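Fiber protein (Duck adenovirus 1, PDB 6ITX) probably mediates viral attachment to host-cell receptors through the trimeric C-terminal head domain of the capsid fibre, the part present here. Local coordinates at residues Ile96-Asn102 / Gly124-Leu128; Gly133-Ile139 / Pro295-Gly300; Gly225-Phe231 / Gly243-Cys249. All blocks are in the same frame, centred on the assembly; numbering follows the deposited sequence.

Contact 1 of 3, residues Ile96-Asn102 / Gly124-Leu128; sequences IISMGNN and GYVYL
The ring of Tyr125 lies beneath Asn102. Asn102 CB sits 3.4 Å from the centroid of the Tyr125 ring and only 8° off the ring normal, a CH-pi contact over the middle of one face. The Tyr125 side chain leaves with CG anti to the backbone N (chi1 -177°). This lays the ring along strand 96-100, with CD1 near Met99 O and the carbonyl of Gly100 at the ring edge. Its far end reaches Ser98, where Tyr125 OH is 3.6 Å from Ser98 CB.

Leu128 and Met99 meet on the other face of the sheet. The Met99 chain is extended beyond CG and slants back toward Leu128, bringing its methyl CE 3.6 Å from Leu128 CD1. Leu128 CB also packs on Ile97, 4.0 Å from Ile97 CG1.

The two strands are antiparallel, and their backbones are bonded in pairs. Ile97 and Leu128 form one hydrogen-bonded pair, and Met99 and Val126 the next, with Val126 N 2.8 Å from Met99 O. Asn101 N adds a bond to Gly124 O, 3.1 Å long, where the first strand is ending. A water donates to Asn101 O beside it.

Ile96 CG2 touches the end of Tyr127, whose OH bonds to Gly132 O of the second subunit. Tyr125 packs on Ser202 of that subunit. The pair belongs to the beta sheet of the fibre head, on a side that meets this neighbour. Strand 96-100 has strand 184-187 on its other edge, where Ser98 OG bonds Trp186. Strand 124-128 is paired beyond with strand 134-144, and Leu128 packs there on Val135.

Contact 2 of 3, residues Gly133-Ile139 / Pro295-Gly300; sequences GLVHGTI and PFTYVG. With GLN (glutamine), chain G.
Val135 and Tyr298 lie side by side and point the same way, with the isopropyl group over one face of the phenol ring. Val135 CB is 3.8 Å from the centroid of the Tyr298 ring and 18° off its normal, a CH-pi contact offset toward the rim. Val135 CG1 reaches the outer part of the ring, 3.4 Å from Tyr298 CE1. Tyr298 CG stands between its own backbone N and carbonyl carbon (chi1 62°), which swings the ring in under Val135. The phenol OH bonds to Phe196 O.

Phe296 takes the same first torsion. Its ring edge faces Ile139 N, and its CE1 is 3.9 Å from Ile139 CG2.

These pairs belong to two antiparallel central strands of the fibre-head beta fold. Gly137 and Phe296 are a hydrogen-bonded pair, with Gly137 N 3.0 Å from Phe296 O in a nearly straight bond of 177°. Val135 N to Tyr298 O starts the next pair.

On the opposite face of the sheet, His136 and Thr297 also run side by side. His136 ND1 and Thr297 OG1 are hydrogen-bonded at 2.7 Å, with the hydroxyl near the plane of the imidazole. The ring makes edge-to-face contacts with His136 of the second and third subunits, so this face looks onto the trimer interface.

Where strand 288-299 ends, Gly133 O accepts a bond from Gly300 N. It also takes a weak bond of 3.3 Å from NE2 of the bound glutamine, which Val299 CG1 flanks.

Contact 3 of 3, residues Gly225-Phe231 / Gly243-Cys249; sequences GYTRHSF and GGNLYVC. With SO4 (sulfate ion), chain N.
Arg228 runs alongside Tyr247 and passes over Asn245 of the partner strand in an antiparallel beta hairpin, strands 226-235 and 241-253. Arg228 CB is beside Leu246 O, the acceptor of His229 N. CG is anti to the backbone N (chi1 -160°), and this places it over one face of Tyr247, 3.9 Å from the ring centroid. The edge of the Tyr247 ring meets the face of Tyr226 in a T-shaped stack: CD2 points at the middle of the Tyr226 ring, with centroids 4.8 Å apart and planes at 87°.

Arg228 CD comes next, 3.3 Å from Asn245 OD1 and still in touch with Tyr247 CE2. The chain bends at chi3 (57°), which folds the guanidinium over the amide. Asn245 OD1 then faces the guanidinium plane and makes a poor angle with NE. That oxygen is bonded instead by Ser230 OG, at 2.6 Å.

The tip turns toward the threefold axis of the trimer. The sulfate there, probably from the crystallisation liquor, is also bonded by Arg228 NH1 of the second and third subunits. In this chain Arg228 NH1 donates to sulfate O2 at 2.8 Å, with O2 near the guanidinium plane.

Overall arrangement
From the N terminus, contact 1 closes a short loop of 21 residues by joining strand 95-100 to strand 118-131. The chain then turns directly into strand 134-144. Contact 2 joins this strand to the C-terminal strand 288-299, closing a loop of 155 residues. Contact 3, the local hairpin of strands 226-235 and 241-253, falls within that long loop, while contact 1 precedes both. Contacts 1 and 2 touch through Tyr127 and Thr138 on neighbouring strands and through Leu128. The first hairpin strand of contact 3 pairs with 288-299, and there His229 lies against Pro295 and Phe296 of contact 2. All three border the second subunit.

Contact 1 of 3, residues Ile96-Asn102 / Gly124-Leu128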
# COMPACT_ATOMS: atom_id res chain seq x y z
N ILE A 96 -1.20 19.39 -3.95
CA ILE A 96 -1.84 19.00 -2.71
C ILE A 96 -3.23 19.60 -2.65
O ILE A 96 -3.41 20.79 -2.91
CB ILE A 96 -1.03 19.45 -1.49
CG1 ILE A 96 0.47 19.17 -1.68
CG2 ILE A 96 -1.58 18.79 -0.22
CD1 ILE A 96 1.24 19.20 -0.40
N ILE A 97 -4.23 18.77 -2.32
CA ILE A 97 -5.56 19.24 -1.96
C ILE A 97 -6.00 18.44 -0.75
O ILE A 97 -5.47 17.37 -0.46
CB ILE A 97 -6.63 19.11 -3.08
CG1 ILE A 97 -6.92 17.63 -3.40
CG2 ILE A 97 -6.28 19.94 -4.31
CD1 ILE A 97 -8.19 17.42 -4.19
N SER A 98 -7.00 18.96 -0.06
CA SER A 98 -7.60 18.26 1.06
C SER A 98 -9.09 18.55 1.09
O SER A 98 -9.56 19.57 0.57
CB SER A 98 -6.93 18.67 2.38
OG SER A 98 -7.35 19.95 2.77
N MET A 99 -9.85 17.63 1.69
CA MET A 99 -11.29 17.81 1.82
C MET A 99 -11.73 17.41 3.22
O MET A 99 -11.13 16.53 3.84
CB MET A 99 -12.04 17.00 0.78
CG MET A 99 -11.23 16.78 -0.48
SD MET A 99 -12.05 15.65 -1.59
CE MET A 99 -10.88 15.70 -2.92
N GLY A 100 -12.77 18.06 3.70
CA GLY A 100 -13.22 17.79 5.04
C GLY A 100 -12.41 18.56 6.06
O GLY A 100 -11.67 19.50 5.75
N ASN A 101 -12.54 18.13 7.32
CA ASN A 101 -12.07 18.89 8.47
C ASN A 101 -11.25 17.95 9.35
O ASN A 101 -11.81 17.07 10.02
CB ASN A 101 -13.26 19.46 9.25
CG ASN A 101 -12.88 20.00 10.60
OD1 ASN A 101 -11.74 20.41 10.83
ND2 ASN A 101 -13.84 20.05 11.50
N ASN A 102 -9.93 18.16 9.37
CA ASN A 102 -9.09 17.26 10.16
C ASN A 102 -9.30 17.41 11.66
O ASN A 102 -8.74 16.61 12.42
CB ASN A 102 -7.61 17.45 9.84
CG ASN A 102 -7.10 18.83 10.21
OD1 ASN A 102 -7.85 19.67 10.71
ND2 ASN A 102 -5.82 19.08 9.95
N GLY A 124 -15.14 13.32 8.20
CA GLY A 124 -14.01 12.84 7.44
C GLY A 124 -12.98 13.91 7.13
O GLY A 124 -13.28 15.11 7.11
N TYR A 125 -11.77 13.44 6.85
CA TYR A 125 -10.67 14.27 6.37
C TYR A 125 -9.91 13.51 5.30
O TYR A 125 -9.48 12.38 5.54
CB TYR A 125 -9.72 14.64 7.51
CG TYR A 125 -8.63 15.55 7.04
CD1 TYR A 125 -8.95 16.77 6.46
CD2 TYR A 125 -7.29 15.19 7.16
CE1 TYR A 125 -7.95 17.63 6.02
CE2 TYR A 125 -6.28 16.04 6.73
CZ TYR A 125 -6.62 17.26 6.16
OH TYR A 125 -5.66 18.13 5.71
N VAL A 126 -9.72 14.12 4.14
CA VAL A 126 -9.05 13.48 3.01
C VAL A 126 -7.87 14.35 2.59
O VAL A 126 -8.05 15.53 2.27
CB VAL A 126 -10.00 13.28 1.82
CG1 VAL A 126 -9.38 12.30 0.82
CG2 VAL A 126 -11.35 12.79 2.31
N TYR A 127 -6.69 13.76 2.56
CA TYR A 127 -5.47 14.44 2.16
C TYR A 127 -4.95 13.76 0.91
O TYR A 127 -4.59 12.59 0.95
CB TYR A 127 -4.41 14.38 3.27
CG TYR A 127 -3.25 15.34 3.10
CD1 TYR A 127 -3.41 16.72 3.31
CD2 TYR A 127 -1.98 14.87 2.76
CE1 TYR A 127 -2.35 17.60 3.19
CE2 TYR A 127 -0.91 15.75 2.62
CZ TYR A 127 -1.10 17.11 2.83
OH TYR A 127 -0.04 18.00 2.69
N LEU A 128 -4.92 14.49 -0.20
CA LEU A 128 -4.48 13.94 -1.47
C LEU A 128 -3.28 14.71 -2.00
O LEU A 128 -3.30 15.94 -2.07
CB LEU A 128 -5.61 13.98 -2.49
CG LEU A 128 -6.88 13.28 -2.02
CD1 LEU A 128 -7.97 13.53 -3.02
CD2 LEU A 128 -6.63 11.78 -1.87
O HOH W 1 -14.57 16.30 9.92

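Contact 2 of 3, residues Gly133-Ile139 / Pro295-Gly300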
# COMPACT_ATOMS: atom_id res chain seq x y z
N GLY A 133 1.70 11.98 -11.68
CA GLY A 133 0.52 11.44 -12.30
C GLY A 133 -0.19 10.40 -11.48
O GLY A 133 -1.27 9.95 -11.88
N LEU A 134 0.40 9.97 -10.37
CA LEU A 134 -0.25 9.10 -9.41
C LEU A 134 -0.77 9.97 -8.28
O LEU A 134 -0.10 10.93 -7.88
CB LEU A 134 0.72 8.05 -8.86
CG LEU A 134 1.25 6.96 -9.80
CD1 LEU A 134 2.00 5.91 -9.01
CD2 LEU A 134 0.13 6.34 -10.63
N VAL A 135 -1.94 9.64 -7.78
CA VAL A 135 -2.45 10.27 -6.57
C VAL A 135 -2.10 9.37 -5.41
O VAL A 135 -2.35 8.16 -5.44
CB VAL A 135 -3.97 10.50 -6.66
CG1 VAL A 135 -4.53 10.88 -5.31
CG2 VAL A 135 -4.29 11.56 -7.69
N HIS A 136 -1.47 9.93 -4.39
CA HIS A 136 -1.26 9.25 -3.12
C HIS A 136 -2.01 10.04 -2.07
O HIS A 136 -1.75 11.23 -1.87
CB HIS A 136 0.23 9.14 -2.77
CG HIS A 136 1.06 8.55 -3.86
ND1 HIS A 136 0.80 7.31 -4.41
CD2 HIS A 136 2.15 9.03 -4.51
CE1 HIS A 136 1.69 7.05 -5.35
NE2 HIS A 136 2.52 8.08 -5.43
N GLY A 137 -2.97 9.39 -1.40
CA GLY A 137 -3.78 10.07 -0.43
C GLY A 137 -3.98 9.24 0.82
O GLY A 137 -3.60 8.06 0.89
N THR A 138 -4.57 9.88 1.84
CA THR A 138 -5.10 9.20 3.00
C THR A 138 -6.55 9.63 3.20
O THR A 138 -6.93 10.75 2.86
CB THR A 138 -4.30 9.49 4.29
OG1 THR A 138 -4.40 10.87 4.63
CG2 THR A 138 -2.84 9.13 4.12
N ILE A 139 -7.37 8.72 3.73
CA ILE A 139 -8.72 9.05 4.14
C ILE A 139 -8.89 8.65 5.61
O ILE A 139 -8.38 7.62 6.05
CB ILE A 139 -9.77 8.37 3.25
CG1 ILE A 139 -11.19 8.74 3.69
CG2 ILE A 139 -9.58 6.87 3.23
CD1 ILE A 139 -12.22 8.68 2.57
N PRO A 295 -3.89 5.10 4.03
CA PRO A 295 -3.26 5.47 2.75
C PRO A 295 -3.71 4.58 1.61
O PRO A 295 -3.90 3.37 1.77
CB PRO A 295 -1.77 5.30 3.04
CG PRO A 295 -1.74 4.28 4.09
CD PRO A 295 -2.93 4.49 4.96
N PHE A 296 -3.90 5.20 0.44
CA PHE A 296 -4.27 4.51 -0.79
C PHE A 296 -3.71 5.28 -1.97
O PHE A 296 -3.37 6.46 -1.86
CB PHE A 296 -5.79 4.40 -0.92
CG PHE A 296 -6.49 5.74 -1.02
CD1 PHE A 296 -6.79 6.46 0.14
CD2 PHE A 296 -6.80 6.29 -2.25
CE1 PHE A 296 -7.40 7.70 0.06
CE2 PHE A 296 -7.42 7.53 -2.34
CZ PHE A 296 -7.72 8.23 -1.18
N THR A 297 -3.64 4.61 -3.12
CA THR A 297 -3.09 5.19 -4.34
C THR A 297 -3.98 4.85 -5.54
O THR A 297 -4.44 3.72 -5.67
CB THR A 297 -1.66 4.67 -4.60
OG1 THR A 297 -0.74 5.24 -3.64
CG2 THR A 297 -1.20 5.04 -6.01
N TYR A 298 -4.21 5.83 -6.41
CA TYR A 298 -4.82 5.56 -7.71
C TYR A 298 -4.19 6.47 -8.75
O TYR A 298 -3.49 7.44 -8.42
CB TYR A 298 -6.35 5.76 -7.69
CG TYR A 298 -6.77 7.17 -7.36
CD1 TYR A 298 -6.86 7.60 -6.05
CD2 TYR A 298 -7.05 8.09 -8.36
CE1 TYR A 298 -7.22 8.88 -5.73
CE2 TYR A 298 -7.42 9.39 -8.05
CZ TYR A 298 -7.50 9.78 -6.74
OH TYR A 298 -7.87 11.06 -6.40
N VAL A 299 -4.46 6.15 -10.02
CA VAL A 299 -3.93 6.93 -11.14
C VAL A 299 -4.72 8.23 -11.26
O VAL A 299 -5.94 8.23 -11.42
CB VAL A 299 -3.99 6.15 -12.45
CG1 VAL A 299 -3.06 6.77 -13.47
CG2 VAL A 299 -3.64 4.70 -12.25
N GLY A 300 -4.00 9.36 -11.19
CA GLY A 300 -4.61 10.66 -11.40
C GLY A 300 -4.86 10.95 -12.87
O GLY A 300 -4.53 10.17 -13.76
N GLN G . -3.44 13.89 -17.80
CA GLN G . -2.05 13.51 -18.02
C GLN G . -1.59 13.98 -19.42
O GLN G . -1.88 15.10 -19.86
CB GLN G . -1.85 11.98 -17.86
CG GLN G . -1.79 11.42 -16.40
CD GLN G . -1.07 10.06 -16.29
OE1 GLN G . -0.48 9.57 -17.25
NE2 GLN G . -1.12 9.46 -15.10

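Contact 3 of 3, residues Gly225-Phe231 / Gly243-Cys249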
# COMPACT_ATOMS: atom_id res chain seq x y z
N GLY A 225 -13.74 -4.08 -10.28
CA GLY A 225 -12.34 -3.98 -9.95
C GLY A 225 -12.15 -3.03 -8.79
O GLY A 225 -12.89 -2.06 -8.62
N TYR A 226 -11.16 -3.33 -7.95
CA TYR A 226 -10.82 -2.48 -6.83
C TYR A 226 -9.43 -2.84 -6.35
O TYR A 226 -8.90 -3.92 -6.66
CB TYR A 226 -11.82 -2.61 -5.67
CG TYR A 226 -11.94 -4.00 -5.06
CD1 TYR A 226 -10.86 -4.58 -4.38
CD2 TYR A 226 -13.13 -4.72 -5.14
CE1 TYR A 226 -10.96 -5.86 -3.82
CE2 TYR A 226 -13.24 -5.99 -4.58
CZ TYR A 226 -12.16 -6.55 -3.92
OH TYR A 226 -12.26 -7.80 -3.38
N THR A 227 -8.86 -1.93 -5.59
CA THR A 227 -7.67 -2.17 -4.80
C THR A 227 -8.09 -2.19 -3.35
O THR A 227 -9.09 -1.55 -2.97
CB THR A 227 -6.63 -1.07 -5.03
OG1 THR A 227 -7.16 0.20 -4.62
CG2 THR A 227 -6.27 -1.01 -6.52
N ARG A 228 -7.39 -2.95 -2.53
CA ARG A 228 -7.80 -3.13 -1.16
C ARG A 228 -6.72 -2.63 -0.22
O ARG A 228 -5.53 -2.83 -0.47
CB ARG A 228 -8.13 -4.59 -0.84
CG ARG A 228 -9.00 -4.70 0.38
CD ARG A 228 -9.13 -6.10 0.88
NE ARG A 228 -7.82 -6.67 1.17
CZ ARG A 228 -7.65 -7.93 1.54
NH1 ARG A 228 -6.43 -8.40 1.79
NH2 ARG A 228 -8.71 -8.72 1.67
N HIS A 229 -7.15 -2.00 0.86
CA HIS A 229 -6.23 -1.42 1.82
C HIS A 229 -6.68 -1.81 3.22
O HIS A 229 -7.81 -1.52 3.61
CB HIS A 229 -6.14 0.10 1.63
CG HIS A 229 -5.65 0.49 0.26
ND1 HIS A 229 -6.46 0.47 -0.86
CD2 HIS A 229 -4.41 0.80 -0.18
CE1 HIS A 229 -5.76 0.82 -1.92
NE2 HIS A 229 -4.51 1.03 -1.53
N SER A 230 -5.81 -2.51 3.94
CA SER A 230 -6.18 -3.10 5.22
C SER A 230 -5.77 -2.19 6.37
O SER A 230 -4.69 -1.59 6.36
CB SER A 230 -5.56 -4.48 5.40
OG SER A 230 -6.28 -5.43 4.67
N PHE A 231 -6.64 -2.12 7.38
CA PHE A 231 -6.49 -1.19 8.49
C PHE A 231 -7.32 -1.73 9.65
O PHE A 231 -7.93 -2.80 9.55
CB PHE A 231 -6.94 0.22 8.09
CG PHE A 231 -8.44 0.39 7.99
CD1 PHE A 231 -9.10 0.11 6.80
CD2 PHE A 231 -9.18 0.85 9.08
CE1 PHE A 231 -10.49 0.28 6.69
CE2 PHE A 231 -10.58 1.02 8.99
CZ PHE A 231 -11.24 0.74 7.79
N GLY A 243 -10.74 -5.77 12.53
CA GLY A 243 -10.08 -5.44 11.28
C GLY A 243 -10.94 -4.55 10.40
O GLY A 243 -12.08 -4.23 10.72
N GLY A 244 -10.36 -4.17 9.28
CA GLY A 244 -11.02 -3.24 8.39
C GLY A 244 -10.40 -3.29 7.02
O GLY A 244 -9.21 -3.57 6.85
N ASN A 245 -11.23 -3.03 6.01
CA ASN A 245 -10.74 -3.00 4.65
C ASN A 245 -11.38 -1.84 3.90
O ASN A 245 -12.57 -1.56 4.07
CB ASN A 245 -10.97 -4.35 3.97
CG ASN A 245 -9.89 -5.36 4.35
OD1 ASN A 245 -8.73 -5.19 4.00
ND2 ASN A 245 -10.27 -6.39 5.10
N LEU A 246 -10.56 -1.14 3.14
CA LEU A 246 -10.99 -0.05 2.28
C LEU A 246 -10.87 -0.54 0.85
O LEU A 246 -9.84 -1.12 0.49
CB LEU A 246 -10.14 1.20 2.51
CG LEU A 246 -10.18 2.30 1.43
CD1 LEU A 246 -11.56 2.92 1.30
CD2 LEU A 246 -9.19 3.35 1.76
N TYR A 247 -11.92 -0.36 0.06
CA TYR A 247 -11.93 -0.80 -1.33
C TYR A 247 -12.09 0.44 -2.20
O TYR A 247 -13.11 1.14 -2.09
CB TYR A 247 -13.04 -1.81 -1.61
CG TYR A 247 -12.95 -3.04 -0.75
CD1 TYR A 247 -13.34 -2.99 0.57
CD2 TYR A 247 -12.45 -4.25 -1.25
CE1 TYR A 247 -13.25 -4.08 1.38
CE2 TYR A 247 -12.36 -5.36 -0.43
CZ TYR A 247 -12.76 -5.26 0.90
OH TYR A 247 -12.70 -6.32 1.77
N VAL A 248 -11.09 0.73 -3.03
CA VAL A 248 -11.10 1.92 -3.86
C VAL A 248 -11.45 1.51 -5.27
O VAL A 248 -10.89 0.55 -5.81
CB VAL A 248 -9.76 2.66 -3.82
CG1 VAL A 248 -9.80 3.85 -4.73
CG2 VAL A 248 -9.40 3.05 -2.40
N CYS A 249 -12.36 2.24 -5.87
CA CYS A 249 -12.79 1.99 -7.22
C CYS A 249 -13.35 3.30 -7.75
O CYS A 249 -14.28 3.86 -7.15
CB CYS A 249 -13.85 0.90 -7.29
SG CYS A 249 -14.44 0.72 -8.96
S SO4 N . -5.93 -11.40 4.50
O1 SO4 N . -4.95 -11.54 5.61
O2 SO4 N . -5.58 -10.23 3.69
O3 SO4 N . -5.89 -12.60 3.66
O4 SO4 N . -7.29 -11.15 5.02